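Local coordinates for enoyl-CoA hydratase (Mycobacterium tuberculosis, PDB 5KJP), which probably catalyses the reversible addition of water to the double bond of 2-enoyl-CoA thioesters in fatty acid metabolism, as a member of the crotonase superfamily, at residues 36-41 with 75-80; 62-67 with 196-201; 104-109 with 124-129; 116-121 with 133-138. All coordinates share one frame; numbering follows the deposited sequence.

Interaction 1: residues 36-41 with 75-80; sequences KNAVNA and GMDLKA
A38 lays its methyl over the backbone and first side-chain carbon of D77, CB lying 3.7 Å from D77 CA and 3.8 Å from D77 CB. This is a meeting of two loops in the crotonase fold, one leading into helix 41-56 and the other into helix 78-82, joined by a single isolated beta bridge between V39 and M76. V39 uses both of its backbone polar atoms: its N gives a bond of 2.8 Å to G75 O, and its O takes one of 2.9 Å from D77 N. G75 sits at backbone angles (phi 110°, psi -163°) where a CB would collide with the preceding carbonyl oxygen, which explains the residue type. M76, a selenomethionine, turns its CB away from the loop opposite, yet its CG brushes V39 O at 3.6 Å, while V39 and M76 both pack on L94. Beyond the bridge each loop ends in a helix N-cap: N40 OD1 accepts from V43 N, and D77 OD1, on a CG anti to the backbone N (chi1 -171°), from A80 N. A short polar side chain suits both places, because it can fold back to an amide of the first helical turn. D77 has a second duty, since OD2 forms a salt bridge with R32, whose NH1 also bonds A38 O. The two helix starts meet through carbon: the CB of N40 touches the methyl CB of A80 at 3.7 Å.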
loop_
_atom_site.group_PDB
_atom_site.type_symbol
_atom_site.label_atom_id
_atom_site.label_comp_id
_atom_site.label_asym_id
_atom_site.label_seq_id
_atom_site.Cartn_x
_atom_site.Cartn_y
_atom_site.Cartn_z
ATOM N N LYS A 36 30.500 -11.440 6.019
ATOM C CA LYS A 36 29.497 -10.478 5.562
ATOM C C LYS A 36 28.268 -10.471 6.472
ATOM O O LYS A 36 27.145 -10.235 6.020
ATOM C CB LYS A 36 29.087 -10.785 4.122
ATOM C CG LYS A 36 30.213 -10.631 3.120
ATOM C CD LYS A 36 30.698 -9.192 3.091
ATOM C CE LYS A 36 31.737 -8.985 2.008
ATOM N NZ LYS A 36 32.235 -7.584 1.993
ATOM N N ASN A 37 28.501 -10.747 7.754
ATOM C CA ASN A 37 27.450 -10.803 8.766
ATOM C C ASN A 37 26.313 -11.764 8.405
ATOM O O ASN A 37 25.159 -11.547 8.778
ATOM C CB ASN A 37 26.917 -9.387 9.025
ATOM C CG ASN A 37 27.961 -8.506 9.701
ATOM O OD1 ASN A 37 28.709 -8.978 10.559
ATOM N ND2 ASN A 37 28.035 -7.238 9.304
ATOM N N ALA A 38 26.657 -12.830 7.683
ATOM C CA ALA A 38 25.700 -13.882 7.366
ATOM C C ALA A 38 25.187 -14.526 8.648
ATOM O O ALA A 38 25.925 -14.674 9.619
ATOM C CB ALA A 38 26.330 -14.937 6.452
ATOM N N VAL A 39 23.918 -14.907 8.648
ATOM C CA VAL A 39 23.309 -15.472 9.842
ATOM C C VAL A 39 23.572 -16.971 9.953
ATOM O O VAL A 39 23.075 -17.760 9.148
ATOM C CB VAL A 39 21.788 -15.215 9.864
ATOM C CG1 VAL A 39 21.157 -15.803 11.133
ATOM C CG2 VAL A 39 21.499 -13.713 9.749
ATOM N N ASN A 40 24.371 -17.353 10.947
ATOM C CA ASN A 40 24.517 -18.758 11.314
ATOM C C ASN A 40 23.728 -19.037 12.593
ATOM O O ASN A 40 22.925 -18.198 13.025
ATOM C CB ASN A 40 25.991 -19.136 11.487
ATOM C CG ASN A 40 26.694 -18.303 12.548
ATOM O OD1 ASN A 40 26.077 -17.466 13.210
ATOM N ND2 ASN A 40 27.996 -18.537 12.718
ATOM N N ALA A 41 23.949 -20.203 13.195
ATOM C CA ALA A 41 23.244 -20.567 14.424
ATOM C C ALA A 41 23.530 -19.566 15.543
ATOM O O ALA A 41 22.612 -19.140 16.250
ATOM C CB ALA A 41 23.624 -21.976 14.864
ATOM N N GLY A 75 22.601 -12.295 4.361
ATOM C CA GLY A 75 21.546 -13.288 4.384
ATOM C C GLY A 75 21.926 -14.463 5.253
ATOM O O GLY A 75 22.844 -14.378 6.073
HETATM N N MSE A 76 21.221 -15.571 5.089
HETATM C CA MSE A 76 21.573 -16.750 5.855
HETATM C C MSE A 76 22.915 -17.305 5.401
HETATM O O MSE A 76 23.224 -17.308 4.207
HETATM C CB MSE A 76 20.510 -17.822 5.734
HETATM C CG MSE A 76 20.708 -18.905 6.762
HETATM SE SE MSE A 76 19.437 -20.328 6.583
HETATM C CE MSE A 76 17.951 -19.314 5.815
ATOM N N ASP A 77 23.707 -17.766 6.365
ATOM C CA ASP A 77 24.982 -18.400 6.072
ATOM C C ASP A 77 24.724 -19.758 5.421
ATOM O O ASP A 77 24.388 -20.732 6.094
ATOM C CB ASP A 77 25.818 -18.541 7.354
ATOM C CG ASP A 77 27.249 -19.000 7.086
ATOM O OD1 ASP A 77 27.460 -19.885 6.231
ATOM O OD2 ASP A 77 28.173 -18.473 7.742
ATOM N N LEU A 78 24.896 -19.813 4.108
ATOM C CA LEU A 78 24.631 -21.028 3.350
ATOM C C LEU A 78 25.522 -22.200 3.759
ATOM O O LEU A 78 25.095 -23.350 3.705
ATOM C CB LEU A 78 24.789 -20.748 1.860
ATOM C CG LEU A 78 23.837 -19.641 1.402
ATOM C CD1 LEU A 78 24.045 -19.340 -0.050
ATOM C CD2 LEU A 78 22.389 -20.037 1.668
ATOM N N LYS A 79 26.758 -21.917 4.158
ATOM C CA LYS A 79 27.653 -22.992 4.589
ATOM C C LYS A 79 27.170 -23.586 5.904
ATOM O O LYS A 79 27.068 -24.805 6.045
ATOM C CB LYS A 79 29.092 -22.494 4.740
ATOM C CG LYS A 79 29.691 -21.901 3.482
ATOM C CD LYS A 79 31.131 -21.485 3.733
ATOM C CE LYS A 79 31.564 -20.390 2.780
ATOM N NZ LYS A 79 30.710 -19.177 2.921
ATOM N N ALA A 80 26.875 -22.708 6.860
ATOM C CA ALA A 80 26.356 -23.115 8.159
ATOM C C ALA A 80 25.083 -23.928 7.970
ATOM O O ALA A 80 24.907 -24.989 8.578
ATOM C CB ALA A 80 26.089 -21.891 9.039
#

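Interaction 2: residues 62-67 with 196-201; sequences VAILTG and AAIALA
I64 rises from strand 62-67 towards helix 193-205, and both branches of its side chain reach the helix. At CB it forks. The CG2 branch, anti to the backbone N, leans on A197 CB at 4.0 Å, while CG1, anti to the carbonyl carbon (chi1 -58°), carries an extended arm whose tip, CD1, reaches the helix surface. There CD1 lies 3.6 Å from A197 O and equally far from I198 N, with I198 CG1 at 3.7 Å and A201 CB at 4.0 Å. One methyl is thus set against the 197-198 peptide group, the I198 side chain and, one turn on, the A201 methyl. Two residues earlier on the same face of the strand, V62 points CG1 at A201 CB, 3.8 Å away. Alanine at 197 and 201, one turn apart, suits the close approach: the axes of the two segments come within 9.1 Å, nearly antiparallel (165°). In this crotonase fold the helix covers one face of the central, mostly parallel sheet: A201 also touches I25 and I106, and A197 touches V128. L200, off to the side, packs on T169 of a second subunit. The A197 carbonyl beneath CD1 already accepts from A201 N within the helix, and no hydrogen bond joins the two segments, which implies a contact held by dispersion, shape and the exclusion of water.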
loop_
_atom_site.group_PDB
_atom_site.type_symbol
_atom_site.label_atom_id
_atom_site.label_comp_id
_atom_site.label_asym_id
_atom_site.label_seq_id
_atom_site.Cartn_x
_atom_site.Cartn_y
_atom_site.Cartn_z
ATOM N N VAL A 62 13.607 1.036 22.938
ATOM C CA VAL A 62 13.778 0.849 21.499
ATOM C C VAL A 62 15.071 0.081 21.239
ATOM O O VAL A 62 16.039 0.220 21.990
ATOM C CB VAL A 62 13.820 2.216 20.744
ATOM C CG1 VAL A 62 14.143 2.029 19.258
ATOM C CG2 VAL A 62 12.501 2.971 20.901
ATOM N N ALA A 63 15.091 -0.734 20.187
ATOM C CA ALA A 63 16.331 -1.369 19.757
ATOM C C ALA A 63 16.725 -0.938 18.346
ATOM O O ALA A 63 15.873 -0.579 17.527
ATOM C CB ALA A 63 16.210 -2.874 19.820
ATOM N N ILE A 64 18.026 -0.970 18.082
ATOM C CA ILE A 64 18.555 -0.771 16.741
ATOM C C ILE A 64 19.365 -1.991 16.344
ATOM O O ILE A 64 20.226 -2.451 17.105
ATOM C CB ILE A 64 19.446 0.482 16.647
ATOM C CG1 ILE A 64 18.667 1.737 17.061
ATOM C CG2 ILE A 64 20.029 0.621 15.240
ATOM C CD1 ILE A 64 19.554 2.965 17.218
ATOM N N LEU A 65 19.073 -2.528 15.167
ATOM C CA LEU A 65 19.832 -3.652 14.631
ATOM C C LEU A 65 20.727 -3.184 13.492
ATOM O O LEU A 65 20.266 -2.524 12.559
ATOM C CB LEU A 65 18.900 -4.759 14.144
ATOM C CG LEU A 65 19.576 -5.895 13.360
ATOM C CD1 LEU A 65 20.553 -6.674 14.256
ATOM C CD2 LEU A 65 18.532 -6.820 12.755
ATOM N N THR A 66 22.004 -3.533 13.561
ATOM C CA THR A 66 22.935 -3.127 12.525
ATOM C C THR A 66 23.978 -4.223 12.296
ATOM O O THR A 66 24.113 -5.135 13.108
ATOM C CB THR A 66 23.612 -1.777 12.893
ATOM O OG1 THR A 66 24.168 -1.171 11.719
ATOM C CG2 THR A 66 24.693 -1.960 13.963
ATOM N N GLY A 67 24.681 -4.160 11.170
ATOM C CA GLY A 67 25.747 -5.109 10.901
ATOM C C GLY A 67 27.089 -4.428 11.050
ATOM O O GLY A 67 27.310 -3.357 10.487
ATOM N N ALA A 196 22.194 8.130 12.514
ATOM C CA ALA A 196 20.864 8.578 12.116
ATOM C C ALA A 196 19.791 7.755 12.837
ATOM O O ALA A 196 18.775 8.296 13.287
ATOM C CB ALA A 196 20.690 8.485 10.603
ATOM N N ALA A 197 20.029 6.453 12.954
ATOM C CA ALA A 197 19.088 5.556 13.632
ATOM C C ALA A 197 18.978 5.866 15.130
ATOM O O ALA A 197 17.896 5.773 15.710
ATOM C CB ALA A 197 19.495 4.098 13.417
ATOM N N ILE A 198 20.091 6.232 15.760
ATOM C CA ILE A 198 20.056 6.604 17.168
ATOM C C ILE A 198 19.211 7.866 17.353
ATOM O O ILE A 198 18.418 7.961 18.295
ATOM C CB ILE A 198 21.480 6.813 17.736
ATOM C CG1 ILE A 198 22.218 5.476 17.809
ATOM C CG2 ILE A 198 21.428 7.454 19.121
ATOM C CD1 ILE A 198 23.717 5.618 18.062
ATOM N N ALA A 199 19.353 8.821 16.435
ATOM C CA ALA A 199 18.536 10.033 16.481
ATOM C C ALA A 199 17.053 9.687 16.394
ATOM O O ALA A 199 16.235 10.223 17.148
ATOM C CB ALA A 199 18.931 10.991 15.363
ATOM N N LEU A 200 16.709 8.778 15.486
ATOM C CA LEU A 200 15.330 8.311 15.355
ATOM C C LEU A 200 14.854 7.601 16.621
ATOM O O LEU A 200 13.758 7.868 17.115
ATOM C CB LEU A 200 15.199 7.377 14.148
ATOM C CG LEU A 200 13.831 6.792 13.805
ATOM C CD1 LEU A 200 12.807 7.912 13.642
ATOM C CD2 LEU A 200 13.938 5.953 12.529
ATOM N N ALA A 201 15.688 6.704 17.144
ATOM C CA ALA A 201 15.365 5.974 18.361
ATOM C C ALA A 201 15.130 6.925 19.534
ATOM O O ALA A 201 14.201 6.733 20.321
ATOM C CB ALA A 201 16.476 4.981 18.699
#

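Interaction 3: residues 104-109 with 124-129; sequences PLIAAV and ADLIVA
L105 and D125 grip each other through two bonds where their strands begin. L105 N donates to D125 OD2 at 2.8 Å, reaching the carboxylate on its anti side, and D125 N returns a bond of 2.8 Å to L105 O. That oxygen has a second donor, L126 N, farther off at 3.3 Å but in the carbonyl plane. The aspartate can serve a backbone amide here because CG stands beside its own N (chi1 -56°), which swings the carboxylate towards the neighbouring strand. OD2 also forms a salt bridge with K216, so a buried acceptor is met by both an amide and a charge. Further on the pairing is regular and parallel: A107 N bonds L126 O, A107 O receives V128 N, and V109 N gives a bond of 2.7 Å to V128 O. Strands 105-109 and 126-130 are neighbours in the core sheet, joined by way of strand 112-114 and helix 116-123, a beta-beta-alpha unit of the crotonase fold. The polar atoms directed away from this pair also find partners: backbone bonds link I106 with A63 and L65, A108 O accepts from T66 OG1, and I127 N donates to N185 OD1. Side chains alternate between the faces. I106, A108, L126 and V128 look to helix 193-205, I106 CG2 meeting V128 CG2 at 4.0 Å. On the other face the small A107 and A129 lie among V109 and I127, with V109 CB and A129 CB 4.0 Å apart; F135 packs on V109, I127 and A129.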
loop_
_atom_site.group_PDB
_atom_site.type_symbol
_atom_site.label_atom_id
_atom_site.label_comp_id
_atom_site.label_asym_id
_atom_site.label_seq_id
_atom_site.Cartn_x
_atom_site.Cartn_y
_atom_site.Cartn_z
ATOM N N PRO A 104 9.644 -1.135 19.674
ATOM C CA PRO A 104 10.093 -0.757 18.327
ATOM C C PRO A 104 11.528 -1.191 18.017
ATOM O O PRO A 104 12.418 -1.170 18.874
ATOM C CB PRO A 104 9.980 0.777 18.328
ATOM C CG PRO A 104 9.010 1.088 19.414
ATOM C CD PRO A 104 9.235 0.039 20.465
ATOM N N LEU A 105 11.721 -1.610 16.774
ATOM C CA LEU A 105 13.017 -2.024 16.277
ATOM C C LEU A 105 13.343 -1.263 15.003
ATOM O O LEU A 105 12.553 -1.241 14.056
ATOM C CB LEU A 105 13.035 -3.531 16.015
ATOM C CG LEU A 105 14.297 -4.095 15.367
ATOM C CD1 LEU A 105 15.527 -3.913 16.267
ATOM C CD2 LEU A 105 14.073 -5.562 15.016
ATOM N N ILE A 106 14.515 -0.647 14.990
ATOM C CA ILE A 106 15.011 0.065 13.820
ATOM C C ILE A 106 16.185 -0.699 13.219
ATOM O O ILE A 106 17.107 -1.074 13.943
ATOM C CB ILE A 106 15.481 1.491 14.189
ATOM C CG1 ILE A 106 14.339 2.291 14.820
ATOM C CG2 ILE A 106 16.055 2.208 12.962
ATOM C CD1 ILE A 106 14.819 3.445 15.695
ATOM N N ALA A 107 16.156 -0.938 11.910
ATOM C CA ALA A 107 17.325 -1.504 11.242
ATOM C C ALA A 107 18.195 -0.386 10.667
ATOM O O ALA A 107 17.704 0.470 9.929
ATOM C CB ALA A 107 16.898 -2.481 10.142
ATOM N N ALA A 108 19.479 -0.384 11.028
ATOM C CA ALA A 108 20.430 0.589 10.492
ATOM C C ALA A 108 21.319 -0.080 9.455
ATOM O O ALA A 108 22.239 -0.834 9.795
ATOM C CB ALA A 108 21.276 1.200 11.611
ATOM N N VAL A 109 21.044 0.211 8.187
ATOM C CA VAL A 109 21.618 -0.550 7.081
ATOM C C VAL A 109 22.761 0.187 6.385
ATOM O O VAL A 109 22.598 1.323 5.941
ATOM C CB VAL A 109 20.536 -0.898 6.036
ATOM C CG1 VAL A 109 21.152 -1.624 4.828
ATOM C CG2 VAL A 109 19.428 -1.739 6.681
ATOM N N ALA A 124 11.982 -5.648 11.141
ATOM C CA ALA A 124 12.057 -4.426 11.938
ATOM C C ALA A 124 10.894 -3.507 11.562
ATOM O O ALA A 124 10.197 -3.756 10.584
ATOM C CB ALA A 124 13.397 -3.714 11.725
ATOM N N ASP A 125 10.688 -2.448 12.337
ATOM C CA ASP A 125 9.566 -1.542 12.109
ATOM C C ASP A 125 9.949 -0.382 11.214
ATOM O O ASP A 125 9.126 0.146 10.466
ATOM C CB ASP A 125 9.057 -1.006 13.439
ATOM C CG ASP A 125 8.686 -2.108 14.388
ATOM O OD1 ASP A 125 7.827 -2.936 14.014
ATOM O OD2 ASP A 125 9.273 -2.163 15.486
ATOM N N LEU A 126 11.206 0.020 11.326
ATOM C CA LEU A 126 11.708 1.204 10.657
ATOM C C LEU A 126 13.076 0.882 10.091
ATOM O O LEU A 126 13.819 0.078 10.668
ATOM C CB LEU A 126 11.797 2.379 11.631
ATOM C CG LEU A 126 10.517 2.752 12.376
ATOM C CD1 LEU A 126 10.793 3.757 13.471
ATOM C CD2 LEU A 126 9.500 3.309 11.389
ATOM N N ILE A 127 13.408 1.501 8.963
ATOM C CA ILE A 127 14.709 1.294 8.349
ATOM C C ILE A 127 15.416 2.617 8.081
ATOM O O ILE A 127 14.875 3.516 7.430
ATOM C CB ILE A 127 14.591 0.501 7.026
ATOM C CG1 ILE A 127 13.970 -0.881 7.280
ATOM C CG2 ILE A 127 15.968 0.372 6.358
ATOM C CD1 ILE A 127 13.654 -1.674 6.001
ATOM N N VAL A 128 16.627 2.726 8.609
ATOM C CA VAL A 128 17.543 3.796 8.252
ATOM C C VAL A 128 18.625 3.181 7.385
ATOM O O VAL A 128 19.241 2.185 7.775
ATOM C CB VAL A 128 18.164 4.453 9.498
ATOM C CG1 VAL A 128 19.179 5.522 9.091
ATOM C CG2 VAL A 128 17.061 5.040 10.381
ATOM N N ALA A 129 18.851 3.737 6.202
ATOM C CA ALA A 129 19.820 3.128 5.298
ATOM C C ALA A 129 20.780 4.149 4.701
ATOM O O ALA A 129 20.385 5.265 4.342
ATOM C CB ALA A 129 19.094 2.369 4.183
#

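Interaction 4: residues 116-121 with 133-138; sequences GGTELA and SAFGIP
T118 drops its side chain from helix 116-123 onto F135 CB and the backbone of G136, where the helix crosses strand 134-136 almost at a right angle (102°) within the crotonase fold. Its OG1, placed beside the helical N and anti to the carbonyl carbon (chi1 -87°), accepts a nearly straight bond of 3.0 Å from G136 N; the same hydroxyl bonds A113 O. A threonine fits because one branch is a hydroxyl that serves two backbone groups and the other a methyl for the apolar side: CG2 meets I137 CG2 at 3.9 Å, the two side chains crossing at about a right angle. G136, with phi 165°, has backbone angles that would press a CB into the preceding carbonyl oxygen. Next along the helix, E119 turns its carboxylate to the start of helix 150-157, OE2 accepting from G150 N. One turn after T118, A121 points its methyl to the strand and also touches I127. Both helix residues approach the F135 ring at its rim, OG1 lying in the ring plane 3.7 Å from CD2 of F135, and the A121 methyl CB 4.2 Å from CE2 of F135.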
loop_
_atom_site.group_PDB
_atom_site.type_symbol
_atom_site.label_atom_id
_atom_site.label_comp_id
_atom_site.label_asym_id
_atom_site.label_seq_id
_atom_site.Cartn_x
_atom_site.Cartn_y
_atom_site.Cartn_z
ATOM N N GLY A 116 18.062 -13.153 3.327
ATOM C CA GLY A 116 17.750 -13.128 4.751
ATOM C C GLY A 116 18.043 -11.790 5.421
ATOM O O GLY A 116 17.380 -11.411 6.389
ATOM N N GLY A 117 19.035 -11.069 4.905
ATOM C CA GLY A 117 19.363 -9.746 5.406
ATOM C C GLY A 117 18.245 -8.736 5.177
ATOM O O GLY A 117 17.926 -7.936 6.059
ATOM N N THR A 118 17.650 -8.770 3.985
ATOM C CA THR A 118 16.501 -7.924 3.702
ATOM C C THR A 118 15.339 -8.394 4.572
ATOM O O THR A 118 14.573 -7.584 5.087
ATOM C CB THR A 118 16.129 -7.946 2.187
ATOM O OG1 THR A 118 16.895 -6.945 1.501
ATOM C CG2 THR A 118 14.641 -7.669 1.968
ATOM N N GLU A 119 15.240 -9.702 4.789
ATOM C CA GLU A 119 14.167 -10.213 5.639
ATOM C C GLU A 119 14.310 -9.772 7.103
ATOM O O GLU A 119 13.301 -9.480 7.756
ATOM C CB GLU A 119 14.094 -11.729 5.533
ATOM C CG GLU A 119 13.764 -12.149 4.100
ATOM C CD GLU A 119 13.566 -13.630 3.943
ATOM O OE1 GLU A 119 14.461 -14.403 4.349
ATOM O OE2 GLU A 119 12.511 -14.022 3.396
ATOM N N LEU A 120 15.537 -9.694 7.620
ATOM C CA LEU A 120 15.735 -9.102 8.948
ATOM C C LEU A 120 15.251 -7.649 8.983
ATOM O O LEU A 120 14.571 -7.237 9.927
ATOM C CB LEU A 120 17.204 -9.150 9.375
ATOM C CG LEU A 120 17.876 -10.511 9.538
ATOM C CD1 LEU A 120 19.289 -10.324 10.076
ATOM C CD2 LEU A 120 17.046 -11.403 10.454
ATOM N N ALA A 121 15.616 -6.874 7.963
ATOM C CA ALA A 121 15.213 -5.469 7.904
ATOM C C ALA A 121 13.689 -5.339 7.857
ATOM O O ALA A 121 13.117 -4.462 8.497
ATOM C CB ALA A 121 15.855 -4.771 6.698
ATOM N N SER A 133 23.710 1.934 0.223
ATOM C CA SER A 133 23.354 0.569 0.593
ATOM C C SER A 133 22.365 -0.013 -0.423
ATOM O O SER A 133 21.864 0.700 -1.298
ATOM C CB SER A 133 22.774 0.513 2.014
ATOM O OG SER A 133 21.543 1.207 2.126
ATOM N N ALA A 134 22.098 -1.308 -0.317
ATOM C CA ALA A 134 21.151 -1.956 -1.223
ATOM C C ALA A 134 20.454 -3.132 -0.561
ATOM O O ALA A 134 21.014 -3.791 0.329
ATOM C CB ALA A 134 21.855 -2.410 -2.484
ATOM N N PHE A 135 19.229 -3.380 -1.014
ATOM C CA PHE A 135 18.398 -4.485 -0.550
ATOM C C PHE A 135 18.171 -5.458 -1.696
ATOM O O PHE A 135 18.553 -5.186 -2.829
ATOM C CB PHE A 135 17.055 -3.962 -0.023
ATOM C CG PHE A 135 17.199 -2.972 1.096
ATOM C CD1 PHE A 135 17.475 -1.634 0.830
ATOM C CD2 PHE A 135 17.090 -3.380 2.413
ATOM C CE1 PHE A 135 17.633 -0.722 1.863
ATOM C CE2 PHE A 135 17.242 -2.473 3.453
ATOM C CZ PHE A 135 17.517 -1.141 3.176
ATOM N N GLY A 136 17.546 -6.589 -1.405
ATOM C CA GLY A 136 17.202 -7.530 -2.452
ATOM C C GLY A 136 16.837 -8.886 -1.891
ATOM O O GLY A 136 17.239 -9.251 -0.773
ATOM N N ILE A 137 16.063 -9.627 -2.672
ATOM C CA ILE A 137 15.723 -11.006 -2.346
ATOM C C ILE A 137 15.999 -11.873 -3.580
ATOM O O ILE A 137 15.096 -12.176 -4.368
ATOM C CB ILE A 137 14.255 -11.145 -1.881
ATOM C CG1 ILE A 137 13.320 -10.274 -2.731
ATOM C CG2 ILE A 137 14.131 -10.727 -0.408
ATOM C CD1 ILE A 137 11.828 -10.520 -2.450
ATOM N N PRO A 138 17.268 -12.260 -3.762
ATOM C CA PRO A 138 17.709 -12.972 -4.964
ATOM C C PRO A 138 17.492 -14.491 -4.902
ATOM O O PRO A 138 18.061 -15.208 -5.727
ATOM C CB PRO A 138 19.201 -12.641 -5.022
ATOM C CG PRO A 138 19.597 -12.503 -3.595
ATOM C CD PRO A 138 18.396 -11.915 -2.877
#

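Interactions 2 and 3 share the core sheet, their centres about 6 Å apart: L65 N lies 2.7 Å from I106 O, joining neighbouring strands, and helix 193-205 of interaction 2 also packs on the strands of interaction 3. Interaction 4 adjoins the other face of that sheet, where F135 CZ meets I127 CG2 at 3.8 Å. Interaction 1 lies farther out, its centre about 13 Å from that of interaction 4, yet V39 CG2 touches L120 CD1 at 4.1 Å. Together, interactions 1 and 4 place two backbone amides side by side, M76 N being 4.4 Å from G116 N. This is consistent with the oxyanion hole of crotonases, formed by two peptide N-H groups that hold the thioester carbonyl.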